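Local coordinates for SnoaL-like domain protein (Mycobacterium hassiacum, PDB 6P44) that probably isomerises 3-oxo-Delta5-steroids to their conjugated Delta4 forms, as a ketosteroid isomerase with an NTF2-like fold, at residues A28-A31 with T35-N38. The protein carries 1 engineered substitution. Residues are numbered along the deposited sequence; the frame is centred on the assembly and turned at random.
Sequences ALYA and TVEN. Engineered in segment 35-38: N38 (natural residue Asp). With DNX (3,4-dinitrophenol), chain H.
The phenol oxygen of Y30 has two kinds of neighbour: it is hydrogen-bonded to the hydroxyl of Y55, and the methyl CG2 of V36 lies 3.6 Å from OH. That methyl also comes within 3.5 Å of CE1, the shortest approach between residues 28-31 and 35-38. CZ, between these two atoms, is 3.6 Å from CG2, so one methyl meets the CE1 side of the phenol end, approaching it obliquely while the two side chains cross at about a right angle. The first torsion of Y30 (chi1 -78°) sets CG anti to the carbonyl carbon and carries the ring out to V36 on strand 34-37. V36 has CG1 anti to its backbone N (chi1 169°), which turns CG2 to the tyrosine. The T35 carbonyl oxygen is a looser neighbour, 4.4 Å from Y30 CE1. With 95 Å² buried in all, the contact is small and mainly apolar. Two residues after V36, N38, an engineered replacement of the natural Asp, lines the dinitrophenol pocket and brings ND2 to 3.4 Å from C5 of the ligand, while its OD1 accepts a hydrogen bond from W115 NE1. Y14, which hydrogen-bonds the ligand, also touches Y30. Strand 34-37 runs between 45-46 and the parallel strand 108-121; Y30, just after helix 23-29, packs against I108 and M111, with I51 of helix 48-54 touching both Y30 and V36.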
ATOM      1  N   ALA B  28     -18.294  -0.251  12.254  1.00 18.98           N
ATOM      2  CA  ALA B  28     -18.350   0.992  13.005  1.00 19.98           C
ATOM      3  C   ALA B  28     -17.055   1.788  12.913  1.00 19.55           C
ATOM      4  O   ALA B  28     -17.059   2.989  13.201  1.00 21.58           O
ATOM      5  CB  ALA B  28     -18.675   0.685  14.469  1.00 21.02           C
ATOM      6  N   LEU B  29     -15.948   1.150  12.535  1.00 17.18           N
ATOM      7  CA  LEU B  29     -14.701   1.882  12.349  1.00 15.86           C
ATOM      8  C   LEU B  29     -14.692   2.695  11.065  1.00 16.12           C
ATOM      9  O   LEU B  29     -13.889   3.628  10.939  1.00 16.10           O
ATOM     10  CB  LEU B  29     -13.512   0.917  12.317  1.00 15.89           C
ATOM     11  CG  LEU B  29     -13.276   0.116  13.592  1.00 17.43           C
ATOM     12  CD1 LEU B  29     -12.081  -0.781  13.394  1.00 18.84           C
ATOM     13  CD2 LEU B  29     -13.051   1.039  14.786  1.00 19.01           C
ATOM     14  N   TYR B  30     -15.537   2.343  10.106  1.00 14.49           N
ATOM     15  CA  TYR B  30     -15.541   2.991   8.807  1.00 15.04           C
ATOM     16  C   TYR B  30     -16.459   4.203   8.809  1.00 16.12           C
ATOM     17  O   TYR B  30     -17.463   4.250   9.524  1.00 17.48           O
ATOM     18  CB  TYR B  30     -16.011   2.016   7.736  1.00 14.60           C
ATOM     19  CG  TYR B  30     -14.961   1.012   7.294  1.00 13.01           C
ATOM     20  CD1 TYR B  30     -14.099   1.323   6.257  1.00 12.74           C
ATOM     21  CD2 TYR B  30     -14.864  -0.244   7.880  1.00 14.38           C
ATOM     22  CE1 TYR B  30     -13.169   0.416   5.798  1.00 13.28           C
ATOM     23  CE2 TYR B  30     -13.927  -1.174   7.421  1.00 13.41           C
ATOM     24  CZ  TYR B  30     -13.073  -0.824   6.386  1.00 13.07           C
ATOM     25  OH  TYR B  30     -12.126  -1.689   5.885  1.00 13.10           O
ATOM     26  N   ALA B  31     -16.089   5.188   7.991  1.00 15.67           N
ATOM     27  CA  ALA B  31     -16.907   6.365   7.746  1.00 16.00           C
ATOM     28  C   ALA B  31     -18.187   5.994   7.001  1.00 16.01           C
ATOM     29  O   ALA B  31     -18.276   4.955   6.341  1.00 16.55           O
ATOM     30  CB  ALA B  31     -16.108   7.371   6.918  1.00 16.89           C
ATOM     31  N   THR B  35     -14.984   3.607   1.465  1.00 13.19           N
ATOM     32  CA  THR B  35     -14.839   2.620   0.410  1.00 13.36           C
ATOM     33  C   THR B  35     -13.955   1.469   0.869  1.00 12.34           C
ATOM     34  O   THR B  35     -12.987   1.659   1.610  1.00 12.48           O
ATOM     35  CB  THR B  35     -14.231   3.251  -0.852  1.00 13.71           C
ATOM     36  OG1 THR B  35     -12.951   3.833  -0.549  1.00 13.92           O
ATOM     37  CG2 THR B  35     -15.152   4.325  -1.400  1.00 14.94           C
ATOM     38  N   VAL B  36     -14.281   0.267   0.396  1.00 12.57           N
ATOM     39  CA  VAL B  36     -13.459  -0.922   0.614  1.00 12.05           C
ATOM     40  C   VAL B  36     -13.229  -1.570  -0.737  1.00 11.85           C
ATOM     41  O   VAL B  36     -14.187  -1.880  -1.458  1.00 12.58           O
ATOM     42  CB  VAL B  36     -14.116  -1.925   1.579  1.00 12.76           C
ATOM     43  CG1 VAL B  36     -13.351  -3.259   1.573  1.00 13.58           C
ATOM     44  CG2 VAL B  36     -14.169  -1.349   2.985  1.00 13.58           C
ATOM     45  N   GLU B  37     -11.963  -1.798  -1.070  1.00 11.19           N
ATOM     46  CA  GLU B  37     -11.575  -2.492  -2.294  1.00 11.89           C
ATOM     47  C   GLU B  37     -10.728  -3.684  -1.861  1.00 12.06           C
ATOM     48  O   GLU B  37      -9.546  -3.532  -1.534  1.00 12.78           O
ATOM     49  CB  GLU B  37     -10.847  -1.542  -3.238  1.00 13.57           C
ATOM     50  CG  GLU B  37     -10.676  -2.074  -4.623  1.00 14.91           C
ATOM     51  CD  GLU B  37      -9.978  -1.091  -5.569  1.00 15.23           C
ATOM     52  OE1 GLU B  37     -10.023   0.127  -5.315  1.00 17.37           O
ATOM     53  OE2 GLU B  37      -9.395  -1.535  -6.577  1.00 15.59           O
ATOM     54  N   ASN B  38     -11.347  -4.867  -1.828  1.00 11.90           N
ATOM     55  CA  ASN B  38     -10.704  -6.072  -1.312  1.00 11.27           C
ATOM     56  C   ASN B  38     -11.109  -7.260  -2.178  1.00 11.72           C
ATOM     57  O   ASN B  38     -12.234  -7.765  -2.042  1.00 13.06           O
ATOM     58  CB  ASN B  38     -11.106  -6.342   0.135  1.00 13.27           C
ATOM     59  CG  ASN B  38     -10.444  -7.571   0.676  1.00 14.61           C
ATOM     60  OD1 ASN B  38      -9.479  -8.050   0.101  1.00 14.85           O
ATOM     61  ND2 ASN B  38     -10.953  -8.094   1.785  1.00 17.59           N
TER
HETATM   62  C1  DNX H 201      -8.871  -7.734   5.148  0.52 16.50           C
HETATM   63  C2  DNX H 201      -9.900  -8.484   5.698  0.52 19.35           C
HETATM   64  C3  DNX H 201     -10.194  -9.712   5.151  0.52 22.36           C
HETATM   65  N3  DNX H 201     -11.305 -10.451   5.752  0.52 26.43           N
HETATM   66  C4  DNX H 201      -9.471 -10.207   4.075  0.52 21.50           C
HETATM   67  N4  DNX H 201      -9.766 -11.500   3.462  0.52 24.55           N
HETATM   68  C5  DNX H 201      -8.439  -9.461   3.538  0.52 18.92           C
HETATM   69  C6  DNX H 201      -8.141  -8.220   4.072  0.52 17.17           C
HETATM   70  O1  DNX H 201      -8.589  -6.515   5.683  0.52 14.05           O
HETATM   71  O31 DNX H 201     -12.432 -10.234   5.340  0.52 27.39           O
HETATM   72  O32 DNX H 201     -11.059 -11.230   6.662  0.52 28.64           O
HETATM   73  O41 DNX H 201      -9.662 -11.601   2.251  0.52 25.82           O
HETATM   74  O42 DNX H 201     -10.090 -12.426   4.191  0.52 25.25           O